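Local atomic coordinates of francisella virulence factor (Francisella novicida, PDB entry 5EVF), a protein that is of unknown biochemical function but is classed as a conserved virulence factor of Francisella. Residues A[63-67]-A[95-99]; A[5-11]-A[43-49]; A[25-31]-A[76-82]. One frame throughout, in Å; residues are numbered along the deposited sequence.

Interaction 1 (A[63-67]-A[95-99])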
loop_
_atom_site.group_PDB
_atom_site.type_symbol
_atom_site.label_atom_id
_atom_site.label_comp_id
_atom_site.label_asym_id
_atom_site.label_seq_id
_atom_site.Cartn_x
_atom_site.Cartn_y
_atom_site.Cartn_z
ATOM N N ASN A 63 0.566 -4.496 5.347
ATOM C CA ASN A 63 0.658 -3.266 4.563
ATOM C C ASN A 63 -0.433 -3.199 3.503
ATOM O O ASN A 63 -1.024 -2.133 3.259
ATOM C CB ASN A 63 2.035 -3.150 3.903
ATOM C CG ASN A 63 3.127 -2.820 4.885
ATOM O OD1 ASN A 63 2.859 -2.206 5.913
ATOM N ND2 ASN A 63 4.381 -3.119 4.529
ATOM N N LEU A 64 -0.712 -4.325 2.853
ATOM C CA LEU A 64 -1.670 -4.313 1.750
ATOM C C LEU A 64 -3.084 -4.046 2.252
ATOM O O LEU A 64 -3.834 -3.290 1.624
ATOM C CB LEU A 64 -1.610 -5.643 0.984
ATOM C CG LEU A 64 -2.656 -5.825 -0.118
ATOM C CD1 LEU A 64 -2.524 -4.731 -1.177
ATOM C CD2 LEU A 64 -2.514 -7.218 -0.731
ATOM N N LYS A 65 -3.478 -4.665 3.368
ATOM C CA LYS A 65 -4.840 -4.445 3.850
ATOM C C LYS A 65 -5.057 -2.989 4.235
ATOM O O LYS A 65 -6.125 -2.427 3.961
ATOM C CB LYS A 65 -5.172 -5.386 5.010
ATOM C CG LYS A 65 -5.180 -6.839 4.522
ATOM C CD LYS A 65 -6.523 -7.523 4.724
ATOM C CE LYS A 65 -6.733 -8.608 3.650
ATOM N NZ LYS A 65 -8.143 -9.071 3.529
ATOM N N GLU A 66 -4.052 -2.352 4.845
ATOM C CA GLU A 66 -4.184 -0.925 5.135
ATOM C C GLU A 66 -4.220 -0.112 3.844
ATOM O O GLU A 66 -4.976 0.861 3.731
ATOM C CB GLU A 66 -3.046 -0.463 6.055
ATOM C CG GLU A 66 -3.158 0.987 6.520
ATOM C CD GLU A 66 -4.420 1.256 7.320
ATOM O OE1 GLU A 66 -4.919 0.326 7.982
ATOM O OE2 GLU A 66 -4.924 2.408 7.277
ATOM N N ALA A 67 -3.425 -0.504 2.851
ATOM C CA ALA A 67 -3.403 0.258 1.603
ATOM C C ALA A 67 -4.743 0.175 0.885
ATOM O O ALA A 67 -5.195 1.162 0.287
ATOM C CB ALA A 67 -2.271 -0.242 0.709
ATOM N N SER A 95 11.687 -1.183 8.636
ATOM C CA SER A 95 10.304 -1.141 8.188
ATOM C C SER A 95 10.163 -1.866 6.864
ATOM O O SER A 95 11.031 -1.768 5.991
ATOM C CB SER A 95 9.812 0.300 8.031
ATOM O OG SER A 95 9.595 0.887 9.300
ATOM N N VAL A 96 9.055 -2.577 6.720
ATOM C CA VAL A 96 8.608 -3.112 5.444
ATOM C C VAL A 96 7.584 -2.137 4.900
ATOM O O VAL A 96 6.701 -1.690 5.638
ATOM C CB VAL A 96 7.999 -4.512 5.612
ATOM C CG1 VAL A 96 7.380 -4.977 4.306
ATOM C CG2 VAL A 96 9.064 -5.484 6.082
ATOM N N GLN A 97 7.720 -1.769 3.632
ATOM C CA GLN A 97 6.878 -0.735 3.063
ATOM C C GLN A 97 6.093 -1.301 1.894
ATOM O O GLN A 97 6.365 -2.395 1.399
ATOM C CB GLN A 97 7.723 0.466 2.639
ATOM C CG GLN A 97 8.510 1.018 3.812
ATOM C CD GLN A 97 9.152 2.359 3.536
ATOM O OE1 GLN A 97 9.325 2.754 2.383
ATOM N NE2 GLN A 97 9.517 3.069 4.602
ATOM N N LEU A 98 5.080 -0.554 1.484
ATOM C CA LEU A 98 4.316 -0.890 0.297
ATOM C C LEU A 98 4.129 0.390 -0.495
ATOM O O LEU A 98 3.849 1.443 0.087
ATOM C CB LEU A 98 2.950 -1.501 0.666
ATOM C CG LEU A 98 1.953 -1.757 -0.456
ATOM C CD1 LEU A 98 1.028 -2.880 -0.037
ATOM C CD2 LEU A 98 1.128 -0.517 -0.743
ATOM N N ARG A 99 4.274 0.288 -1.815
ATOM C CA ARG A 99 3.953 1.366 -2.748
ATOM C C ARG A 99 2.803 0.890 -3.614
ATOM O O ARG A 99 2.899 -0.174 -4.237
ATOM C CB ARG A 99 5.169 1.715 -3.606
ATOM C CG ARG A 99 4.900 2.715 -4.738
ATOM C CD ARG A 99 4.857 4.125 -4.188
ATOM N NE ARG A 99 6.141 4.528 -3.639
ATOM C CZ ARG A 99 7.088 5.167 -4.331
ATOM N NH1 ARG A 99 6.897 5.513 -5.610
ATOM N NH2 ARG A 99 8.241 5.488 -3.744
#
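Here the single long helix of an alpha+beta fold, helix 56-73, lies on one face of a five-stranded mixed sheet and meets its central strand, 95-103. The short axes of 63-67 and 95-99 pass 8.8 Å apart at -40°, with about 224 Å² buried. Asn63 begins the contact. It is a polar residue in a buried place, and its amide pays for that: ND2 donates to the backbone carbonyl of Val96 (Asn63 ND2 to Val96 O 2.9 Å, 155° at the hydrogen), while OD1 is hydrogen-bonded to Thr48 OG1 on the next strand. One side chain thus ties the helix to two strands. The aliphatic part is used as well, Asn63 CB lying 3.7 Å from Leu98 CB. Leu64 points sideways and shares its bulk with Ile79 and Tyr81; toward strand 95-99 its CA and CB stand 3.5 and 4.0 Å from Leu98 CD1. One turn on from Asn63, Ala67 again turns its CA-to-CB bond to the strand, as the helical bond from Ala67 N to Asn63 O (2.9 Å) implies. A methyl is all that this place needs, because Leu98 fills the space from the sheet side: it points directly at the helix and loses more surface than any other residue of the pair. In this way a branched strand residue reaches the sheet-facing side of the helix, touching Asn63 and Leu64 on one turn and Ala67 on the next. Its two methyls divide the work, for while Leu98 CD1 lies against Leu64, Leu98 CD2 rests 3.7 Å from Ala67 CB.

Interaction 2 (A[5-11]-A[43-49])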
loop_
_atom_site.group_PDB
_atom_site.type_symbol
_atom_site.label_atom_id
_atom_site.label_comp_id
_atom_site.label_asym_id
_atom_site.label_seq_id
_atom_site.Cartn_x
_atom_site.Cartn_y
_atom_site.Cartn_z
ATOM N N GLU A 5 2.347 -1.032 14.615
ATOM C CA GLU A 5 1.525 -0.044 13.934
ATOM C C GLU A 5 1.840 -0.014 12.447
ATOM O O GLU A 5 3.008 -0.012 12.049
ATOM C CB GLU A 5 1.764 1.331 14.554
ATOM C CG GLU A 5 0.939 2.445 13.929
ATOM C CD GLU A 5 1.225 3.792 14.572
ATOM O OE1 GLU A 5 2.313 3.943 15.171
ATOM O OE2 GLU A 5 0.356 4.689 14.500
ATOM N N THR A 6 0.798 0.001 11.621
ATOM C CA THR A 6 0.937 0.190 10.184
ATOM C C THR A 6 0.471 1.601 9.838
ATOM O O THR A 6 -0.705 1.927 10.019
ATOM C CB THR A 6 0.138 -0.854 9.405
ATOM O OG1 THR A 6 0.635 -2.157 9.741
ATOM C CG2 THR A 6 0.281 -0.625 7.892
ATOM N N LYS A 7 1.394 2.426 9.352
ATOM C CA LYS A 7 1.131 3.813 8.973
ATOM C C LYS A 7 0.805 3.866 7.488
ATOM O O LYS A 7 1.311 3.068 6.709
ATOM C CB LYS A 7 2.362 4.686 9.237
ATOM C CG LYS A 7 2.784 4.795 10.696
ATOM C CD LYS A 7 4.299 4.849 10.802
ATOM C CE LYS A 7 4.918 3.515 10.381
ATOM N NZ LYS A 7 4.804 2.424 11.405
ATOM N N GLY A 8 -0.031 4.805 7.089
ATOM C CA GLY A 8 -0.322 4.952 5.670
ATOM C C GLY A 8 -0.543 6.393 5.279
ATOM O O GLY A 8 -1.034 7.203 6.074
ATOM N N VAL A 9 -0.192 6.718 4.026
ATOM C CA VAL A 9 -0.453 8.035 3.458
ATOM C C VAL A 9 -1.022 7.834 2.062
ATOM O O VAL A 9 -0.714 6.856 1.380
ATOM C CB VAL A 9 0.810 8.930 3.408
ATOM C CG1 VAL A 9 1.325 9.250 4.808
ATOM C CG2 VAL A 9 1.899 8.294 2.580
ATOM N N TYR A 10 -1.895 8.752 1.656
ATOM C CA TYR A 10 -2.413 8.768 0.296
ATOM C C TYR A 10 -1.948 10.057 -0.360
ATOM O O TYR A 10 -2.107 11.139 0.215
ATOM C CB TYR A 10 -3.936 8.677 0.260
ATOM C CG TYR A 10 -4.448 8.734 -1.147
ATOM C CD1 TYR A 10 -4.314 7.642 -1.982
ATOM C CD2 TYR A 10 -5.037 9.881 -1.652
ATOM C CE1 TYR A 10 -4.761 7.684 -3.279
ATOM C CE2 TYR A 10 -5.493 9.928 -2.950
ATOM C CZ TYR A 10 -5.337 8.825 -3.758
ATOM O OH TYR A 10 -5.780 8.842 -5.065
ATOM N N LEU A 11 -1.353 9.933 -1.545
ATOM C CA LEU A 11 -0.678 11.056 -2.199
ATOM C C LEU A 11 -1.379 11.306 -3.521
ATOM O O LEU A 11 -1.066 10.644 -4.520
ATOM C CB LEU A 11 0.802 10.736 -2.427
ATOM C CG LEU A 11 1.575 10.131 -1.247
ATOM C CD1 LEU A 11 2.986 9.749 -1.670
ATOM C CD2 LEU A 11 1.602 11.088 -0.056
ATOM N N GLN A 43 -1.014 7.762 -5.340
ATOM C CA GLN A 43 -0.299 6.652 -4.725
ATOM C C GLN A 43 -0.755 6.467 -3.291
ATOM O O GLN A 43 -1.115 7.423 -2.616
ATOM C CB GLN A 43 1.215 6.877 -4.680
ATOM C CG GLN A 43 1.842 7.485 -5.886
ATOM C CD GLN A 43 3.283 7.900 -5.627
ATOM O OE1 GLN A 43 3.774 8.851 -6.229
ATOM N NE2 GLN A 43 3.958 7.203 -4.714
ATOM N N VAL A 44 -0.705 5.224 -2.826
ATOM C CA VAL A 44 -0.859 4.912 -1.413
ATOM C C VAL A 44 0.449 4.287 -0.958
ATOM O O VAL A 44 1.031 3.466 -1.676
ATOM C CB VAL A 44 -2.063 3.978 -1.157
ATOM C CG1 VAL A 44 -1.959 2.692 -1.999
ATOM C CG2 VAL A 44 -2.196 3.663 0.319
ATOM N N ARG A 45 0.945 4.720 0.200
ATOM C CA ARG A 45 2.170 4.175 0.765
ATOM C C ARG A 45 1.882 3.770 2.197
ATOM O O ARG A 45 1.359 4.572 2.975
ATOM C CB ARG A 45 3.326 5.180 0.706
ATOM C CG ARG A 45 3.661 5.666 -0.701
ATOM C CD ARG A 45 4.894 6.543 -0.689
ATOM N NE ARG A 45 5.186 7.077 -2.018
ATOM C CZ ARG A 45 6.215 7.875 -2.280
ATOM N NH1 ARG A 45 7.058 8.220 -1.315
ATOM N NH2 ARG A 45 6.409 8.323 -3.516
ATOM N N THR A 46 2.191 2.521 2.540
ATOM C CA THR A 46 2.027 2.076 3.916
ATOM C C THR A 46 3.327 1.461 4.411
ATOM O O THR A 46 4.193 1.072 3.627
ATOM C CB THR A 46 0.881 1.063 4.062
ATOM O OG1 THR A 46 1.075 -0.021 3.149
ATOM C CG2 THR A 46 -0.436 1.716 3.741
ATOM N N SER A 47 3.460 1.377 5.731
ATOM C CA SER A 47 4.675 0.783 6.261
ATOM C C SER A 47 4.424 0.283 7.675
ATOM O O SER A 47 3.616 0.842 8.413
ATOM C CB SER A 47 5.827 1.783 6.243
ATOM O OG SER A 47 5.596 2.816 7.165
ATOM N N THR A 48 5.138 -0.781 8.032
ATOM C CA THR A 48 5.052 -1.408 9.346
ATOM C C THR A 48 6.464 -1.749 9.797
ATOM O O THR A 48 7.256 -2.257 9.006
ATOM C CB THR A 48 4.216 -2.692 9.292
ATOM O OG1 THR A 48 2.968 -2.426 8.645
ATOM C CG2 THR A 48 3.993 -3.273 10.705
ATOM N N HIS A 49 6.789 -1.471 11.059
ATOM C CA HIS A 49 8.104 -1.850 11.559
ATOM C C HIS A 49 8.212 -3.360 11.693
ATOM O O HIS A 49 7.221 -4.058 11.921
ATOM C CB HIS A 49 8.402 -1.187 12.908
ATOM C CG HIS A 49 8.840 0.236 12.786
ATOM N ND1 HIS A 49 7.998 1.298 13.040
ATOM C CD2 HIS A 49 10.024 0.774 12.410
ATOM C CE1 HIS A 49 8.649 2.430 12.839
ATOM N NE2 HIS A 49 9.881 2.139 12.456
HETATM O O HOH W 1 5.521 0.041 13.076
#
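Strands 6-11 and 43-49 run antiparallel, their axes 4.6 Å apart at 165°. Lys7 with Ser47, Val9 with Arg45 and Leu11 with Gln43 are hydrogen-bonded pairs, each joined by two backbone bonds, from Leu11 N to Gln43 O at 2.7 Å to Val9 O to Arg45 N at 3.0 Å. Between them Gly8 faces Thr46 with CA atoms only 4.1 Å apart; a CB on Gly8 would crowd Thr46 CG2, so the missing side chain suits this close approach. Thr6 OG1 donates to Thr48 OG1 at 2.6 Å. On the face carrying Lys7, Val9 and Leu11, Leu11 CD1 covers one face of the Arg45 guanidinium, 3.5 Å from Arg45 NE. At the end of the pair a water bridges Glu5 O (2.7 Å) and His49 N (2.8 Å). Strand 6-12 is the edge of the sheet, whereas 42-49 continues to 95-103; helix 56-73 covers the other face, touching Val44 and Thr6, and Tyr10 stacks on His74 just beyond it.

Interaction 3 (A[25-31]-A[76-82])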
loop_
_atom_site.group_PDB
_atom_site.type_symbol
_atom_site.label_atom_id
_atom_site.label_comp_id
_atom_site.label_asym_id
_atom_site.label_seq_id
_atom_site.Cartn_x
_atom_site.Cartn_y
_atom_site.Cartn_z
ATOM N N GLN A 25 -14.444 -4.238 -2.559
ATOM C CA GLN A 25 -14.602 -4.370 -4.000
ATOM C C GLN A 25 -13.451 -3.743 -4.781
ATOM O O GLN A 25 -13.500 -3.715 -6.016
ATOM C CB GLN A 25 -15.941 -3.769 -4.439
ATOM C CG GLN A 25 -17.156 -4.281 -3.641
ATOM C CD GLN A 25 -17.401 -5.792 -3.755
ATOM O OE1 GLN A 25 -18.009 -6.269 -4.721
ATOM N NE2 GLN A 25 -16.963 -6.545 -2.744
ATOM N N VAL A 26 -12.417 -3.246 -4.098
ATOM C CA VAL A 26 -11.228 -2.761 -4.792
ATOM C C VAL A 26 -10.537 -3.927 -5.481
ATOM O O VAL A 26 -10.318 -4.979 -4.873
ATOM C CB VAL A 26 -10.272 -2.074 -3.802
ATOM C CG1 VAL A 26 -8.942 -1.769 -4.477
ATOM C CG2 VAL A 26 -10.906 -0.788 -3.241
ATOM N N ARG A 27 -10.186 -3.747 -6.758
ATOM C CA ARG A 27 -9.439 -4.760 -7.487
ATOM C C ARG A 27 -7.958 -4.544 -7.226
ATOM O O ARG A 27 -7.461 -3.420 -7.352
ATOM C CB ARG A 27 -9.734 -4.685 -8.983
ATOM C CG ARG A 27 -11.230 -4.726 -9.286
ATOM C CD ARG A 27 -11.518 -4.867 -10.777
ATOM N NE ARG A 27 -10.826 -3.857 -11.565
ATOM C CZ ARG A 27 -11.333 -2.678 -11.911
ATOM N NH1 ARG A 27 -12.567 -2.344 -11.552
ATOM N NH2 ARG A 27 -10.596 -1.826 -12.625
ATOM N N VAL A 28 -7.262 -5.616 -6.862
ATOM C CA VAL A 28 -5.889 -5.523 -6.380
ATOM C C VAL A 28 -5.003 -6.334 -7.311
ATOM O O VAL A 28 -5.235 -7.534 -7.502
ATOM C CB VAL A 28 -5.775 -6.025 -4.933
ATOM C CG1 VAL A 28 -4.332 -6.069 -4.501
ATOM C CG2 VAL A 28 -6.606 -5.146 -4.006
ATOM N N TYR A 29 -3.971 -5.697 -7.862
ATOM C CA TYR A 29 -3.078 -6.367 -8.793
ATOM C C TYR A 29 -1.623 -6.132 -8.400
ATOM O O TYR A 29 -1.289 -5.141 -7.754
ATOM C CB TYR A 29 -3.277 -5.864 -10.219
ATOM C CG TYR A 29 -4.703 -5.915 -10.709
ATOM C CD1 TYR A 29 -5.408 -4.747 -10.953
ATOM C CD2 TYR A 29 -5.341 -7.122 -10.925
ATOM C CE1 TYR A 29 -6.717 -4.785 -11.415
ATOM C CE2 TYR A 29 -6.646 -7.168 -11.384
ATOM C CZ TYR A 29 -7.325 -5.998 -11.617
ATOM O OH TYR A 29 -8.624 -6.044 -12.101
ATOM N N ASN A 30 -0.753 -7.045 -8.831
ATOM C CA ASN A 30 0.684 -6.845 -8.633
ATOM C C ASN A 30 1.231 -5.758 -9.558
ATOM O O ASN A 30 0.993 -5.779 -10.772
ATOM C CB ASN A 30 1.446 -8.142 -8.893
ATOM C CG ASN A 30 1.041 -9.252 -7.985
ATOM O OD1 ASN A 30 0.389 -9.045 -6.949
ATOM N ND2 ASN A 30 1.450 -10.473 -8.352
ATOM N N LEU A 31 2.010 -4.839 -8.987
ATOM C CA LEU A 31 2.720 -3.821 -9.754
ATOM C C LEU A 31 3.974 -4.473 -10.318
ATOM O O LEU A 31 4.916 -4.746 -9.573
ATOM C CB LEU A 31 3.094 -2.636 -8.868
ATOM C CG LEU A 31 3.770 -1.442 -9.547
ATOM C CD1 LEU A 31 2.805 -0.717 -10.480
ATOM C CD2 LEU A 31 4.360 -0.476 -8.510
ATOM N N ALA A 76 -10.572 4.905 -4.843
ATOM C CA ALA A 76 -9.959 4.002 -5.810
ATOM C C ALA A 76 -10.881 2.836 -6.145
ATOM O O ALA A 76 -11.534 2.265 -5.265
ATOM C CB ALA A 76 -8.646 3.455 -5.258
ATOM N N HIS A 77 -10.899 2.455 -7.424
ATOM C CA HIS A 77 -11.491 1.195 -7.841
ATOM C C HIS A 77 -10.477 0.066 -7.955
ATOM O O HIS A 77 -10.871 -1.108 -7.938
ATOM C CB HIS A 77 -12.192 1.373 -9.185
ATOM C CG HIS A 77 -13.354 2.307 -9.125
ATOM N ND1 HIS A 77 -13.560 3.291 -10.063
ATOM C CD2 HIS A 77 -14.371 2.410 -8.239
ATOM C CE1 HIS A 77 -14.658 3.961 -9.760
ATOM N NE2 HIS A 77 -15.172 3.443 -8.660
ATOM N N GLU A 78 -9.191 0.395 -8.037
ATOM C CA GLU A 78 -8.151 -0.586 -8.313
ATOM C C GLU A 78 -6.843 -0.077 -7.723
ATOM O O GLU A 78 -6.584 1.126 -7.726
ATOM C CB GLU A 78 -8.054 -0.813 -9.826
ATOM C CG GLU A 78 -6.734 -1.277 -10.379
ATOM C CD GLU A 78 -6.770 -1.365 -11.909
ATOM O OE1 GLU A 78 -5.711 -1.582 -12.510
ATOM O OE2 GLU A 78 -7.861 -1.226 -12.490
ATOM N N ILE A 79 -6.010 -0.990 -7.219
ATOM C CA ILE A 79 -4.653 -0.609 -6.839
ATOM C C ILE A 79 -3.694 -1.633 -7.415
ATOM O O ILE A 79 -4.022 -2.816 -7.527
ATOM C CB ILE A 79 -4.430 -0.496 -5.319
ATOM C CG1 ILE A 79 -4.711 -1.825 -4.620
ATOM C CG2 ILE A 79 -5.280 0.610 -4.744
ATOM C CD1 ILE A 79 -4.298 -1.773 -3.146
ATOM N N LYS A 80 -2.502 -1.162 -7.782
ATOM C CA LYS A 80 -1.394 -2.010 -8.201
ATOM C C LYS A 80 -0.265 -1.737 -7.224
ATOM O O LYS A 80 0.130 -0.580 -7.058
ATOM C CB LYS A 80 -0.965 -1.698 -9.639
ATOM C CG LYS A 80 -2.102 -1.773 -10.663
ATOM C CD LYS A 80 -1.579 -1.531 -12.088
ATOM C CE LYS A 80 -2.728 -1.329 -13.079
ATOM N NZ LYS A 80 -2.237 -0.859 -14.419
ATOM N N TYR A 81 0.244 -2.780 -6.564
ATOM C CA TYR A 81 1.136 -2.551 -5.440
ATOM C C TYR A 81 2.365 -3.457 -5.489
ATOM O O TYR A 81 2.414 -4.471 -6.206
ATOM C CB TYR A 81 0.396 -2.777 -4.112
ATOM C CG TYR A 81 0.261 -4.247 -3.833
ATOM C CD1 TYR A 81 -0.680 -5.020 -4.510
ATOM C CD2 TYR A 81 1.126 -4.888 -2.950
ATOM C CE1 TYR A 81 -0.780 -6.394 -4.286
ATOM C CE2 TYR A 81 1.034 -6.260 -2.735
ATOM C CZ TYR A 81 0.087 -7.000 -3.407
ATOM O OH TYR A 81 -0.007 -8.355 -3.185
ATOM N N ILE A 82 3.355 -3.075 -4.683
ATOM C CA ILE A 82 4.556 -3.880 -4.468
ATOM C C ILE A 82 5.023 -3.655 -3.035
ATOM O O ILE A 82 4.941 -2.543 -2.514
ATOM C CB ILE A 82 5.649 -3.528 -5.499
ATOM C CG1 ILE A 82 6.880 -4.427 -5.315
ATOM C CG2 ILE A 82 6.041 -2.044 -5.384
ATOM C CD1 ILE A 82 7.873 -4.311 -6.453
HETATM O O HOH W 2 -13.604 -1.436 -7.582
#
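This is a parallel strand pair at the rim of the mixed sheet, where the short edge strand 27-30 adds to 78-84, its one parallel neighbour. The axes lie 4.8 Å apart at 30°. Backbone bonds alternate as parallel pairing demands: Arg27 N to His77 O (3.0 Å), Arg27 O to Ile79 N (2.8 Å), Tyr29 N to Ile79 O (2.9 Å), Tyr29 O to Tyr81 N (3.1 Å) and Leu31 N to Tyr81 O (2.8 Å). On the open face long polar side chains suit the solvent: Arg27 NH2 forms a salt bridge with Glu78 OE2 at 2.8 Å and another with Asp105, and the Tyr29 ring sets its edge beside Glu78 and Lys80. The opposite face is apolar. Val28 CG2 meets Ile79 CG1 at 3.9 Å, both residues beta-branched and so suited to extended backbone, and Val28 CG1 also meets the Tyr81 ring, 3.6 Å from Tyr81 CE1. A water joins Gln25 O and His77 O, each at 2.8 Å. On its other side strand 78-84 pairs antiparallel with 95-103, where His77 and Glu78 facing Phe103 make a classic beta bulge, and Val28 and Ile79 lie under Ile68 of helix 56-73.

All three contacts belong to one sheet of strand order 6-12, 42-49, 95-103, 78-84, 27-30, with helix 56-73 across one face. Interaction 2 forms one edge and interaction 3 the other, their centres about 15 Å apart without touching; interaction 1 lies between, its centre about 6 Å from that of interaction 2 and 12 Å from that of interaction 3. It touches both, through Thr46 pairing with Leu98 and Arg99 pairing with Ile82. Along the chain interaction 2 closes before interaction 1 opens, whereas interaction 3 crosses both. Strands distant in sequence are thereby interleaved, so the small single-chain fold is held around one central strand and helix.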